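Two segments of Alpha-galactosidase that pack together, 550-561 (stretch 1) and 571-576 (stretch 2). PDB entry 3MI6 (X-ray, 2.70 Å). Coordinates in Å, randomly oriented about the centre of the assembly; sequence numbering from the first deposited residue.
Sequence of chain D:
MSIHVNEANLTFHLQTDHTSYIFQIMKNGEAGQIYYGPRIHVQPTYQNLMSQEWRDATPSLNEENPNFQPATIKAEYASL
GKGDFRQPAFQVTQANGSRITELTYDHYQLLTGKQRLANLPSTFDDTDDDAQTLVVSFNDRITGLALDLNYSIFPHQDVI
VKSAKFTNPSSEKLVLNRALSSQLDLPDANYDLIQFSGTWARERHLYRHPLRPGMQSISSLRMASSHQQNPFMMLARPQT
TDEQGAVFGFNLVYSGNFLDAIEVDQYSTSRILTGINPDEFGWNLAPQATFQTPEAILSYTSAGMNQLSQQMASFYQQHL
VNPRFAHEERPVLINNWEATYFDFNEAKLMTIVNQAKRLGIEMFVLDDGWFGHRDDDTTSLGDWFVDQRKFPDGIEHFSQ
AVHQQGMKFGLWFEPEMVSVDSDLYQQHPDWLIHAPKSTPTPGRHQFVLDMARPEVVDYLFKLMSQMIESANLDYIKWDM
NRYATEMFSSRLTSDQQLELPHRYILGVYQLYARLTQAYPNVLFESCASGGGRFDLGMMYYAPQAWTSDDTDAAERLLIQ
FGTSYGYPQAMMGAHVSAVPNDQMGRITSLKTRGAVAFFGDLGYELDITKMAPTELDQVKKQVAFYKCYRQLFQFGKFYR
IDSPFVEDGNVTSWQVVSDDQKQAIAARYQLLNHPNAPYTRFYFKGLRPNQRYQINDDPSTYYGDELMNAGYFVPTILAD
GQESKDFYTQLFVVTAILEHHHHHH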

# COMPACT_ATOMS: atom_id res chain seq x y z
N ASP D 550 7.82 25.63 -19.05
CA ASP D 550 8.44 24.40 -19.48
C ASP D 550 7.75 23.93 -20.77
O ASP D 550 6.58 23.54 -20.74
N THR D 551 8.49 23.98 -21.88
CA THR D 551 7.98 23.56 -23.19
C THR D 551 8.68 22.29 -23.69
O THR D 551 8.63 21.98 -24.90
N ASP D 552 9.34 21.57 -22.79
CA ASP D 552 9.84 20.24 -23.12
C ASP D 552 8.69 19.24 -23.32
O ASP D 552 7.73 19.22 -22.53
N ALA D 553 8.79 18.39 -24.35
CA ALA D 553 7.75 17.39 -24.64
C ALA D 553 7.45 16.45 -23.46
O ALA D 553 6.30 16.31 -23.04
N ALA D 554 8.49 15.82 -22.92
CA ALA D 554 8.31 14.90 -21.80
C ALA D 554 7.69 15.56 -20.58
O ALA D 554 6.78 15.02 -19.99
N GLU D 555 8.19 16.73 -20.19
CA GLU D 555 7.65 17.42 -19.02
C GLU D 555 6.20 17.87 -19.23
O GLU D 555 5.38 17.83 -18.30
N ARG D 556 5.88 18.31 -20.44
CA ARG D 556 4.53 18.79 -20.74
C ARG D 556 3.51 17.65 -20.59
O ARG D 556 2.43 17.85 -20.03
N LEU D 557 3.85 16.47 -21.08
CA LEU D 557 3.02 15.31 -20.84
C LEU D 557 2.51 15.35 -19.40
O LEU D 557 1.29 15.36 -19.16
N LEU D 558 3.41 15.39 -18.43
CA LEU D 558 2.96 15.41 -17.05
C LEU D 558 2.10 16.64 -16.75
O LEU D 558 1.01 16.51 -16.19
N ILE D 559 2.55 17.83 -17.16
CA ILE D 559 1.85 19.07 -16.84
C ILE D 559 0.45 19.13 -17.45
O ILE D 559 -0.51 19.51 -16.78
N GLN D 560 0.33 18.74 -18.72
CA GLN D 560 -0.96 18.71 -19.40
C GLN D 560 -1.91 17.62 -18.87
O GLN D 560 -3.11 17.86 -18.66
N PHE D 561 -1.37 16.44 -18.63
CA PHE D 561 -2.17 15.38 -18.07
C PHE D 561 -2.84 15.88 -16.80
O PHE D 561 -4.05 15.76 -16.64
N MSE D 571 -8.12 25.48 -23.12
CA MSE D 571 -7.54 26.49 -22.24
C MSE D 571 -5.99 26.50 -22.20
O MSE D 571 -5.39 27.46 -21.73
N MSE D 572 -5.37 25.44 -22.73
CA MSE D 572 -3.92 25.25 -22.60
C MSE D 572 -3.12 25.65 -23.83
O MSE D 572 -3.10 24.92 -24.83
N GLY D 573 -2.41 26.77 -23.77
CA GLY D 573 -1.46 27.06 -24.81
C GLY D 573 -0.36 26.00 -24.77
O GLY D 573 -0.03 25.51 -23.71
N ALA D 574 0.19 25.65 -25.93
CA ALA D 574 1.32 24.72 -25.99
C ALA D 574 2.16 25.01 -27.23
O ALA D 574 1.66 24.92 -28.34
N HIS D 575 3.43 25.34 -27.06
CA HIS D 575 4.28 25.61 -28.22
C HIS D 575 5.32 24.51 -28.45
O HIS D 575 5.90 23.98 -27.52
N VAL D 576 5.58 24.19 -29.71
CA VAL D 576 6.71 23.34 -30.06
C VAL D 576 7.99 24.14 -29.92
O VAL D 576 8.15 25.16 -30.58

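Which side chains carry the contact between the helix 553-561 and the weakly bonded strand around 572-576? The two run nearly antiparallel, with axes 10.8 Å apart at closest approach, so side chains must span the gap. Gln560, Met572 and Arg556 cover the most surface, within a modest total of 276 Å².

How do Gln560 and Met572 meet? Met572, a selenomethionine, points its CA-to-CB bond toward the helix and, with chi1 m and chi2 t, brings its selenium to the side chain of Gln560: Gln560 CG lies 3.9 Å from Met572 SE, a van der Waals contact. The CA-to-CB bond of Gln560 points sideways, but its m, t rotamer extends it along the interface, so that Gln560 OE1 also comes within 3.9 Å of Ala574 CB.

What does Arg556 reach? Its CA-to-CB bond points toward the strand, and three successive m angles fold the chain so that the guanidinium arrives beside Gly573 and Ala574. Arg556 NH2 is 2.5 Å from Gly573 O, which sits at the edge of the guanidinium, near its plane; the same Arg556 NH2 lies 3.6 Å from Ala574 CB.

What holds the guanidinium in place? Its other nitrogens are bound within stretch 1. Arg556 NE donates to Gln560 OE1 at 3.2 Å, one helical turn on, tying together the two helix residues that cover the most surface. Arg556 NH1 donates to Asp550 O at 3.0 Å, although the position of that oxygen is less certain.

How does the contact continue beyond the helix start? Thr551, in the p rotamer, has its CA-to-CB bond pointing toward the strand, and Thr551 CB packs 4.0 Å from His575 O, a backbone atom. Next to it, the CA-to-CB bond of Asp552 points away, and its side chain caps the helix instead, Asp552 OD2 accepting from Glu555 N at 3.0 Å.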

# COMPACT_ATOMS: atom_id res chain seq x y z
CB ASP D 550 8.33 23.33 -18.39
CG ASP D 550 9.15 22.10 -18.71
OD1 ASP D 550 9.45 21.85 -19.90
OD2 ASP D 550 9.51 21.37 -17.76
CB THR D 551 8.17 24.67 -24.25
OG1 THR D 551 9.57 24.94 -24.43
CG2 THR D 551 7.48 25.93 -23.82
CB ASP D 552 10.76 19.70 -22.03
CG ASP D 552 11.19 18.27 -22.31
OD1 ASP D 552 12.02 18.07 -23.23
OD2 ASP D 552 10.70 17.34 -21.64
CB ALA D 553 8.10 16.59 -25.88
CB ALA D 554 9.64 14.25 -21.44
CB GLU D 555 8.51 18.64 -18.68
CG GLU D 555 9.97 18.32 -18.40
CD GLU D 555 10.17 17.45 -17.16
OE1 GLU D 555 9.34 17.51 -16.22
OE2 GLU D 555 11.18 16.71 -17.13
CB ARG D 556 4.45 19.44 -22.12
CG ARG D 556 5.04 20.83 -22.22
CD ARG D 556 4.31 21.84 -21.33
NE ARG D 556 3.16 22.47 -21.98
CZ ARG D 556 3.02 23.78 -22.17
NH1 ARG D 556 3.95 24.62 -21.76
NH2 ARG D 556 1.95 24.25 -22.76
CB LEU D 557 3.84 14.04 -21.05
CG LEU D 557 3.57 13.13 -22.25
CD1 LEU D 557 2.63 13.78 -23.26
CD2 LEU D 557 4.90 12.70 -22.89
CB LEU D 558 4.14 15.28 -16.08
CG LEU D 558 4.70 13.87 -15.88
CD1 LEU D 558 5.15 13.25 -17.19
CD2 LEU D 558 5.84 13.88 -14.91
CB ILE D 559 2.67 20.30 -17.26
CG1 ILE D 559 3.98 20.35 -16.47
CG2 ILE D 559 1.90 21.56 -16.95
CD1 ILE D 559 5.01 21.34 -16.95
CB GLN D 560 -0.76 18.62 -20.91
CG GLN D 560 -0.06 19.86 -21.46
CD GLN D 560 0.25 19.77 -22.96
OE1 GLN D 560 1.21 20.38 -23.45
NE2 GLN D 560 -0.58 19.02 -23.69
CB PHE D 561 -1.32 14.16 -17.77
CG PHE D 561 -2.09 12.87 -17.75
CD1 PHE D 561 -2.59 12.37 -16.57
CD2 PHE D 561 -2.32 12.17 -18.92
CE1 PHE D 561 -3.29 11.20 -16.56
CE2 PHE D 561 -3.02 11.00 -18.91
CZ PHE D 561 -3.50 10.52 -17.72
CB MSE D 571 -8.09 26.30 -20.84
CG MSE D 571 -9.60 26.54 -20.72
SE MSE D 571 -10.20 26.36 -18.86
CE MSE D 571 -12.15 26.55 -19.14
CB MSE D 572 -3.61 23.79 -22.31
CG MSE D 572 -3.87 23.31 -20.90
SE MSE D 572 -3.66 21.33 -20.84
CE MSE D 572 -5.56 20.76 -20.83
CB ALA D 574 0.82 23.30 -26.03
CB HIS D 575 4.98 26.97 -28.08
CG HIS D 575 4.07 28.12 -27.81
ND1 HIS D 575 4.53 29.35 -27.38
CD2 HIS D 575 2.73 28.25 -27.94
CE1 HIS D 575 3.51 30.18 -27.23
NE2 HIS D 575 2.40 29.54 -27.58
CB VAL D 576 6.63 22.86 -31.51
CG1 VAL D 576 7.95 22.20 -31.93
CG2 VAL D 576 5.43 21.92 -31.71